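Local atomic coordinates of ribonucleoside-diphosphate reductase subunit beta (Bacillus halodurans C-125, PDB entry 2RCC), a protein that probably serves as the diiron small subunit of a class I ribonucleotide reductase, which makes deoxyribonucleotides for DNA synthesis from the corresponding ribonucleotides. Residues T20-N24 with E233-F238; P172-L176 with L241-T246. Where two conformers were deposited one is given. Residue numbers count along the deposited sequence, not the author numbering.

Starting from the N terminus, the chain runs through an irregular loop (20-24), returns much later as the start of helix 172-187, climbs helix 207-237 to its end at 233-238, and turns through 241-246 into helix 244-268. Interaction 1 closes the long excursion between 20-24 and 233-238. Interaction 2 closes the shorter one between 172-176 and 241-246. Because 172-176 falls inside the first excursion and 241-246 beyond its end, the two cross rather than nest. Their centres lie about 12 Å apart and they touch: L234 packs on F175 and L176, L235 on L176, and L23 on F175. Together they join the N-terminal loop, two helix starts and one helix end at one end of the ferritin-like bundle.

Interaction 1: residues T20-N24 with E233-F238; sequences TGILN and ELLVEF
This is a loop-to-helix packing contact at one end of the ferritin-like helical bundle of the small subunit, away from the predicted diiron site: the N-terminal loop 20-24 lies against the last turn of helix 207-237. The loop has no regular structure. G21 is extended (phi/psi 172/147), I22 turns back to helical angles (-70/-39), L23 is extended again and N24 sits in the left-handed region (52/35). On the other side, E233-E237 are helical and F238 (-125/78) leaves the helix, although F238 N still bonds L234 O at 2.8 Å. CA atoms come nearest at G21-E237 and I22-L234, 7.3 Å each.

G21 lets the loop come this close, since a CB there would clash with E237 OE2; G21 CA is 3.2 Å from that OE2. I22 (m, t) points at the helix, with CD1 3.4 Å from E233 CB and CG2 4.0 Å from L234 CD2. L23 (m, t) brings CD1 to 3.7 Å from L234 CD2, while its CB is 3.9 Å from F238 CZ; L23 O sits at the F238 ring edge. F38 and L103 also pack on I22. E237, reaching out with chi1 and chi2 both t, ties the loop backbone to the helix end: I22 N donates to E237 OE1 at 3.0 Å with an N-H...O angle of 170°, almost straight.

Interaction 2: residues P172-L176 with L241-T246; sequences PKTFL and LNTEET
Residues 172-176 form the first turn of helix 172-187, with L176 N bonded to P172 O at 3.0 Å. Facing it, 241-246 is a bend that becomes a helix: L241 is in 3-10 conformation, N242 (phi/psi -84/75) centres an inverse gamma turn with a weak T243 N to L241 O bond, T243 (-126/173) is extended, and E244-T246 are helical. The backbones come nearest at K173 and L241, whose CA atoms are 6.7 Å apart.

T243 is the N-cap of helix 244-268. With chi1 at p, T243 OG1 accepts from T246 N at 3.2 Å. T246 OG1 (chi1 m) donates back to L241 O at 2.5 Å, holding the bend against the new helix.

L241 (m, t) points at the 172-176 turn and makes most of the apolar contact. L241 CD1 lies 3.7 Å from P172 O, 4.2 Å from P172 CB and 3.9 Å from L176 CD2, while L241 CD2 is 3.7 Å from K173 CA. L176 (t, p) also reaches T246, CD2 to CG2 4.0 Å, and continues onto F231, L234 and L235 of helix 207-237. Nearer the surface, K173 runs out extended through chi3, then turns at chi4 (p), so that NZ forms a salt bridge with E245 OE2 at 2.6 Å.

A buried leucine beside a surface ion pair thus joins the starts of two helices of the ferritin-like bundle, where the connection from helix 207-237 swings past helix 172-187 into a threonine N-capped helix.

Interaction 1: residues T20-N24 with E233-F238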
ATOM      1  N   THR A  20     -12.285   2.625  17.613  1.00 15.86           N
ATOM      2  CA  THR A  20     -13.322   2.039  18.442  1.00 18.86           C
ATOM      3  C   THR A  20     -14.109   0.950  17.692  1.00 18.72           C
ATOM      4  O   THR A  20     -15.068   0.426  18.229  1.00 19.95           O
ATOM      5  CB  THR A  20     -14.349   3.071  18.883  1.00 20.34           C
ATOM      6  OG1 THR A  20     -15.042   3.569  17.735  1.00 21.08           O
ATOM      7  CG2 THR A  20     -13.672   4.224  19.653  1.00 17.99           C
ATOM      8  N   GLY A  21     -13.733   0.584  16.470  1.00 17.15           N
ATOM      9  CA  GLY A  21     -14.493  -0.436  15.759  1.00 16.39           C
ATOM     10  C   GLY A  21     -14.005  -0.557  14.345  1.00 15.46           C
ATOM     11  O   GLY A  21     -13.599   0.422  13.750  1.00 17.23           O
ATOM     12  N   ILE A  22     -14.053  -1.761  13.811  1.00 19.06           N
ATOM     13  CA  ILE A  22     -13.575  -2.076  12.460  1.00 20.28           C
ATOM     14  C   ILE A  22     -14.461  -1.473  11.357  1.00 17.35           C
ATOM     15  O   ILE A  22     -13.940  -1.034  10.340  1.00 17.08           O
ATOM     16  CB  ILE A  22     -13.472  -3.649  12.252  1.00 20.03           C
ATOM     17  CG1 ILE A  22     -12.399  -4.261  13.137  1.00 24.48           C
ATOM     18  CG2 ILE A  22     -13.136  -4.013  10.812  1.00 21.16           C
ATOM     19  CD1 ILE A  22     -12.465  -5.806  13.121  1.00 22.36           C
ATOM     20  N   LEU A  23     -15.782  -1.482  11.550  1.00 15.14           N
ATOM     21  CA  LEU A  23     -16.739  -0.906  10.614  1.00 15.01           C
ATOM     22  C   LEU A  23     -17.655   0.022  11.382  1.00 15.98           C
ATOM     23  O   LEU A  23     -18.052  -0.299  12.493  1.00 12.62           O
ATOM     24  CB  LEU A  23     -17.570  -1.995   9.937  1.00 16.39           C
ATOM     25  CG  LEU A  23     -16.899  -3.078   9.122  1.00 10.76           C
ATOM     26  CD1 LEU A  23     -17.932  -4.165   8.717  1.00 14.12           C
ATOM     27  CD2 LEU A  23     -16.166  -2.519   7.897  1.00 12.37           C
ATOM     28  N   ASN A  24     -18.004   1.165  10.804  1.00 18.52           N
ATOM     29  CA  ASN A  24     -18.811   2.158  11.484  1.00 13.88           C
ATOM     30  C   ASN A  24     -18.264   2.562  12.876  1.00 16.59           C
ATOM     31  O   ASN A  24     -19.026   2.904  13.752  1.00 16.32           O
ATOM     32  CB  ASN A  24     -20.306   1.723  11.520  1.00 18.00           C
ATOM     33  CG  ASN A  24     -21.015   1.957  10.200  1.00 15.50           C
ATOM     34  OD1 ASN A  24     -20.516   2.678   9.326  1.00 17.18           O
ATOM     35  ND2 ASN A  24     -22.218   1.395  10.068  1.00 18.57           N
ATOM     36  N   GLU A 233     -13.043 -10.852  14.624  1.00 23.01           N
ATOM     37  CA  GLU A 233     -13.309  -9.617  15.340  1.00 22.71           C
ATOM     38  C   GLU A 233     -14.667  -9.066  14.923  1.00 21.60           C
ATOM     39  O   GLU A 233     -15.342  -8.458  15.739  1.00 21.50           O
ATOM     40  CB  GLU A 233     -12.217  -8.580  15.082  1.00 24.67           C
ATOM     41  CG  GLU A 233     -10.787  -8.966  15.550  1.00 31.94           C
ATOM     42  CD  GLU A 233     -10.566  -9.031  17.062  1.00 44.89           C
ATOM     43  OE1 GLU A 233     -11.487  -8.682  17.868  1.00 27.50           O
ATOM     44  OE2 GLU A 233      -9.408  -9.405  17.410  1.00 41.31           O
ATOM     45  N   LEU A 234     -15.054  -9.235  13.659  1.00 20.64           N
ATOM     46  CA  LEU A 234     -16.370  -8.793  13.212  1.00 20.14           C
ATOM     47  C   LEU A 234     -17.498  -9.535  13.930  1.00 18.93           C
ATOM     48  O   LEU A 234     -18.538  -8.940  14.194  1.00 21.09           O
ATOM     49  CB  LEU A 234     -16.536  -8.872  11.681  1.00 19.16           C
ATOM     50  CG  LEU A 234     -15.842  -7.790  10.853  1.00 18.15           C
ATOM     51  CD1 LEU A 234     -16.002  -8.139   9.384  1.00 24.30           C
ATOM     52  CD2 LEU A 234     -16.375  -6.385  11.205  1.00 18.92           C
ATOM     53  N   LEU A 235     -17.303 -10.828  14.216  1.00 18.37           N
ATOM     54  CA  LEU A 235     -18.276 -11.604  14.991  1.00 17.74           C
ATOM     55  C   LEU A 235     -18.350 -11.107  16.448  1.00 16.80           C
ATOM     56  O   LEU A 235     -19.406 -11.147  17.018  1.00 17.12           O
ATOM     57  CB  LEU A 235     -18.038 -13.129  14.893  1.00 17.58           C
ATOM     58  CG  LEU A 235     -18.710 -13.841  13.698  1.00 15.94           C
ATOM     59  CD1 LEU A 235     -18.447 -13.218  12.377  1.00 22.32           C
ATOM     60  CD2 LEU A 235     -18.360 -15.350  13.646  1.00 16.52           C
ATOM     61  N   VAL A 236     -17.244 -10.630  17.022  1.00 18.03           N
ATOM     62  CA  VAL A 236     -17.253 -10.032  18.379  1.00 18.43           C
ATOM     63  C   VAL A 236     -17.955  -8.655  18.370  1.00 17.67           C
ATOM     64  O   VAL A 236     -18.746  -8.357  19.266  1.00 18.08           O
ATOM     65  CB  VAL A 236     -15.801  -9.830  18.918  1.00 17.91           C
ATOM     66  CG1 VAL A 236     -15.774  -9.015  20.213  1.00 25.52           C
ATOM     67  CG2 VAL A 236     -15.131 -11.165  19.103  1.00 22.09           C
ATOM     68  N   GLU A 237     -17.707  -7.866  17.322  1.00 15.90           N
ATOM     69  CA  GLU A 237     -18.223  -6.498  17.196  0.50 16.42           C
ATOM     70  C   GLU A 237     -19.703  -6.411  16.782  1.00 16.31           C
ATOM     71  O   GLU A 237     -20.440  -5.535  17.255  1.00 17.62           O
ATOM     72  CB  GLU A 237     -17.329  -5.727  16.208  0.50 16.93           C
ATOM     73  CG  GLU A 237     -17.471  -4.224  16.288  0.50 13.81           C
ATOM     74  CD  GLU A 237     -16.380  -3.466  15.560  0.50 16.52           C
ATOM     75  OE1 GLU A 237     -15.183  -3.768  15.723  0.50 26.52           O
ATOM     76  OE2 GLU A 237     -16.707  -2.514  14.839  0.50 16.28           O
ATOM     77  N   PHE A 238     -20.128  -7.309  15.903  1.00 16.58           N
ATOM     78  CA  PHE A 238     -21.479  -7.411  15.381  1.00 15.17           C
ATOM     79  C   PHE A 238     -21.943  -8.850  15.650  1.00 17.28           C
ATOM     80  O   PHE A 238     -21.893  -9.704  14.738  1.00 15.60           O
ATOM     81  CB  PHE A 238     -21.499  -7.126  13.868  1.00 15.85           C
ATOM     82  CG  PHE A 238     -20.945  -5.780  13.503  1.00 19.61           C
ATOM     83  CD1 PHE A 238     -21.733  -4.650  13.562  1.00 24.96           C
ATOM     84  CD2 PHE A 238     -19.617  -5.644  13.132  1.00 18.05           C
ATOM     85  CE1 PHE A 238     -21.205  -3.391  13.251  1.00 20.52           C
ATOM     86  CE2 PHE A 238     -19.087  -4.370  12.808  1.00 13.12           C
ATOM     87  CZ  PHE A 238     -19.892  -3.272  12.859  1.00 18.32           C
TER

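Interaction 2: residues P172-L176 with L241-T246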
ATOM      1  N   PRO A 172     -22.420  -4.620   7.415  1.00 20.86           N
ATOM      2  CA  PRO A 172     -21.492  -5.558   8.051  1.00 20.85           C
ATOM      3  C   PRO A 172     -21.615  -7.018   7.564  1.00 19.46           C
ATOM      4  O   PRO A 172     -20.638  -7.740   7.551  1.00 20.58           O
ATOM      5  CB  PRO A 172     -21.864  -5.443   9.528  1.00 21.94           C
ATOM      6  CG  PRO A 172     -22.424  -4.061   9.662  1.00 21.50           C
ATOM      7  CD  PRO A 172     -23.214  -3.890   8.425  1.00 18.85           C
ATOM      8  N   LYS A 173     -22.798  -7.415   7.134  1.00 20.81           N
ATOM      9  CA  LYS A 173     -23.049  -8.751   6.622  1.00 21.14           C
ATOM     10  C   LYS A 173     -22.397  -8.951   5.249  1.00 20.41           C
ATOM     11  O   LYS A 173     -21.754  -9.951   5.038  1.00 21.08           O
ATOM     12  CB  LYS A 173     -24.557  -8.995   6.533  1.00 21.25           C
ATOM     13  CG  LYS A 173     -24.970 -10.412   6.171  1.00 20.87           C
ATOM     14  CD  LYS A 173     -26.490 -10.486   6.009  1.00 26.19           C
ATOM     15  CE  LYS A 173     -26.936 -11.844   5.496  1.00 31.65           C
ATOM     16  NZ  LYS A 173     -26.563 -12.916   6.473  1.00 40.07           N
ATOM     17  N   THR A 174     -22.595  -8.018   4.324  1.00 20.28           N
ATOM     18  CA  THR A 174     -21.952  -8.093   2.992  1.00 20.88           C
ATOM     19  C   THR A 174     -20.417  -7.871   3.087  1.00 18.53           C
ATOM     20  O   THR A 174     -19.652  -8.408   2.277  1.00 20.28           O
ATOM     21  CB  THR A 174     -22.611  -7.141   1.969  1.00 19.81           C
ATOM     22  OG1 THR A 174     -22.498  -5.766   2.407  1.00 20.60           O
ATOM     23  CG2 THR A 174     -24.070  -7.531   1.735  1.00 18.90           C
ATOM     24  N   PHE A 175     -19.952  -7.092   4.064  1.00 18.60           N
ATOM     25  CA  PHE A 175     -18.520  -6.927   4.297  1.00 18.86           C
ATOM     26  C   PHE A 175     -17.894  -8.246   4.752  1.00 20.57           C
ATOM     27  O   PHE A 175     -16.825  -8.644   4.272  1.00 19.49           O
ATOM     28  CB  PHE A 175     -18.241  -5.848   5.328  1.00 17.38           C
ATOM     29  CG  PHE A 175     -16.804  -5.474   5.401  1.00 17.52           C
ATOM     30  CD1 PHE A 175     -15.952  -6.158   6.247  1.00 16.40           C
ATOM     31  CD2 PHE A 175     -16.288  -4.459   4.602  1.00 17.28           C
ATOM     32  CE1 PHE A 175     -14.573  -5.826   6.317  1.00 18.76           C
ATOM     33  CE2 PHE A 175     -14.909  -4.125   4.666  1.00 23.11           C
ATOM     34  CZ  PHE A 175     -14.072  -4.822   5.533  1.00 17.47           C
ATOM     35  N   LEU A 176     -18.545  -8.915   5.688  1.00 18.81           N
ATOM     36  CA  LEU A 176     -18.103 -10.230   6.173  1.00 17.75           C
ATOM     37  C   LEU A 176     -18.045 -11.257   5.021  1.00 16.98           C
ATOM     38  O   LEU A 176     -17.095 -12.001   4.917  1.00 19.55           O
ATOM     39  CB  LEU A 176     -19.032 -10.732   7.282  1.00 15.88           C
ATOM     40  CG  LEU A 176     -18.568 -11.946   8.107  1.00 21.23           C
ATOM     41  CD1 LEU A 176     -17.447 -11.528   9.031  1.00 23.39           C
ATOM     42  CD2 LEU A 176     -19.697 -12.510   8.945  1.00 19.43           C
ATOM     43  N   LEU A 241     -24.157 -11.277  13.470  1.00 16.94           N
ATOM     44  CA  LEU A 241     -23.584 -12.061  12.402  1.00 15.61           C
ATOM     45  C   LEU A 241     -23.159 -13.449  12.882  1.00 15.49           C
ATOM     46  O   LEU A 241     -22.921 -14.322  12.054  1.00 14.32           O
ATOM     47  CB  LEU A 241     -22.367 -11.341  11.824  1.00 13.51           C
ATOM     48  CG  LEU A 241     -22.552  -9.954  11.209  1.00 16.59           C
ATOM     49  CD1 LEU A 241     -21.145  -9.442  10.772  1.00 15.12           C
ATOM     50  CD2 LEU A 241     -23.501  -9.964  10.042  1.00 21.78           C
ATOM     51  N   ASN A 242     -23.079 -13.666  14.201  1.00 16.20           N
ATOM     52  CA  ASN A 242     -22.659 -14.947  14.760  1.00 14.40           C
ATOM     53  C   ASN A 242     -23.859 -15.886  14.815  1.00 17.12           C
ATOM     54  O   ASN A 242     -24.420 -16.133  15.886  1.00 15.33           O
ATOM     55  CB  ASN A 242     -22.022 -14.740  16.147  1.00 13.63           C
ATOM     56  CG  ASN A 242     -21.426 -15.994  16.699  1.00 14.49           C
ATOM     57  OD1 ASN A 242     -21.032 -16.887  15.933  1.00 17.82           O
ATOM     58  ND2 ASN A 242     -21.397 -16.112  18.042  1.00 10.79           N
ATOM     59  N   THR A 243     -24.257 -16.404  13.656  1.00 15.87           N
ATOM     60  CA  THR A 243     -25.443 -17.231  13.540  1.00 16.95           C
ATOM     61  C   THR A 243     -25.113 -18.567  12.868  1.00 15.40           C
ATOM     62  O   THR A 243     -24.000 -18.783  12.418  1.00 17.55           O
ATOM     63  CB  THR A 243     -26.529 -16.478  12.728  1.00 14.37           C
ATOM     64  OG1 THR A 243     -26.055 -16.201  11.408  1.00 18.72           O
ATOM     65  CG2 THR A 243     -26.870 -15.177  13.378  1.00 12.92           C
ATOM     66  N   GLU A 244     -26.091 -19.461  12.841  1.00 18.03           N
ATOM     67  CA  GLU A 244     -25.952 -20.720  12.112  1.00 16.13           C
ATOM     68  C   GLU A 244     -25.881 -20.434  10.629  1.00 15.53           C
ATOM     69  O   GLU A 244     -25.124 -21.081   9.926  1.00 12.72           O
ATOM     70  CB  GLU A 244     -27.091 -21.709  12.431  1.00 19.28           C
ATOM     71  CG  GLU A 244     -26.930 -22.355  13.783  1.00 24.03           C
ATOM     72  CD  GLU A 244     -25.693 -23.254  13.859  1.00 33.88           C
ATOM     73  OE1 GLU A 244     -25.573 -24.161  13.016  1.00 38.61           O
ATOM     74  OE2 GLU A 244     -24.840 -23.060  14.759  1.00 45.30           O
ATOM     75  N   GLU A 245     -26.680 -19.472  10.168  1.00 17.06           N
ATOM     76  CA  GLU A 245     -26.629 -18.988   8.784  1.00 17.00           C
ATOM     77  C   GLU A 245     -25.198 -18.594   8.358  1.00 15.15           C
ATOM     78  O   GLU A 245     -24.811 -18.873   7.235  1.00 14.43           O
ATOM     79  CB  GLU A 245     -27.609 -17.815   8.594  1.00 18.03           C
ATOM     80  CG  GLU A 245     -27.465 -16.986   7.281  1.00 23.82           C
ATOM     81  CD  GLU A 245     -28.607 -15.977   7.086  1.00 26.91           C
ATOM     82  OE1 GLU A 245     -29.783 -16.394   7.112  1.00 46.97           O
ATOM     83  OE2 GLU A 245     -28.338 -14.781   6.859  1.00 39.27           O
ATOM     84  N   THR A 246     -24.418 -17.961   9.231  1.00 15.31           N
ATOM     85  CA  THR A 246     -23.018 -17.612   8.889  1.00 14.06           C
ATOM     86  C   THR A 246     -22.123 -18.849   8.756  1.00 16.43           C
ATOM     87  O   THR A 246     -21.282 -18.912   7.851  1.00 17.15           O
ATOM     88  CB  THR A 246     -22.434 -16.571   9.869  1.00 11.80           C
ATOM     89  OG1 THR A 246     -23.213 -15.371   9.754  1.00 14.61           O
ATOM     90  CG2 THR A 246     -20.970 -16.260   9.575  1.00 13.25           C
TER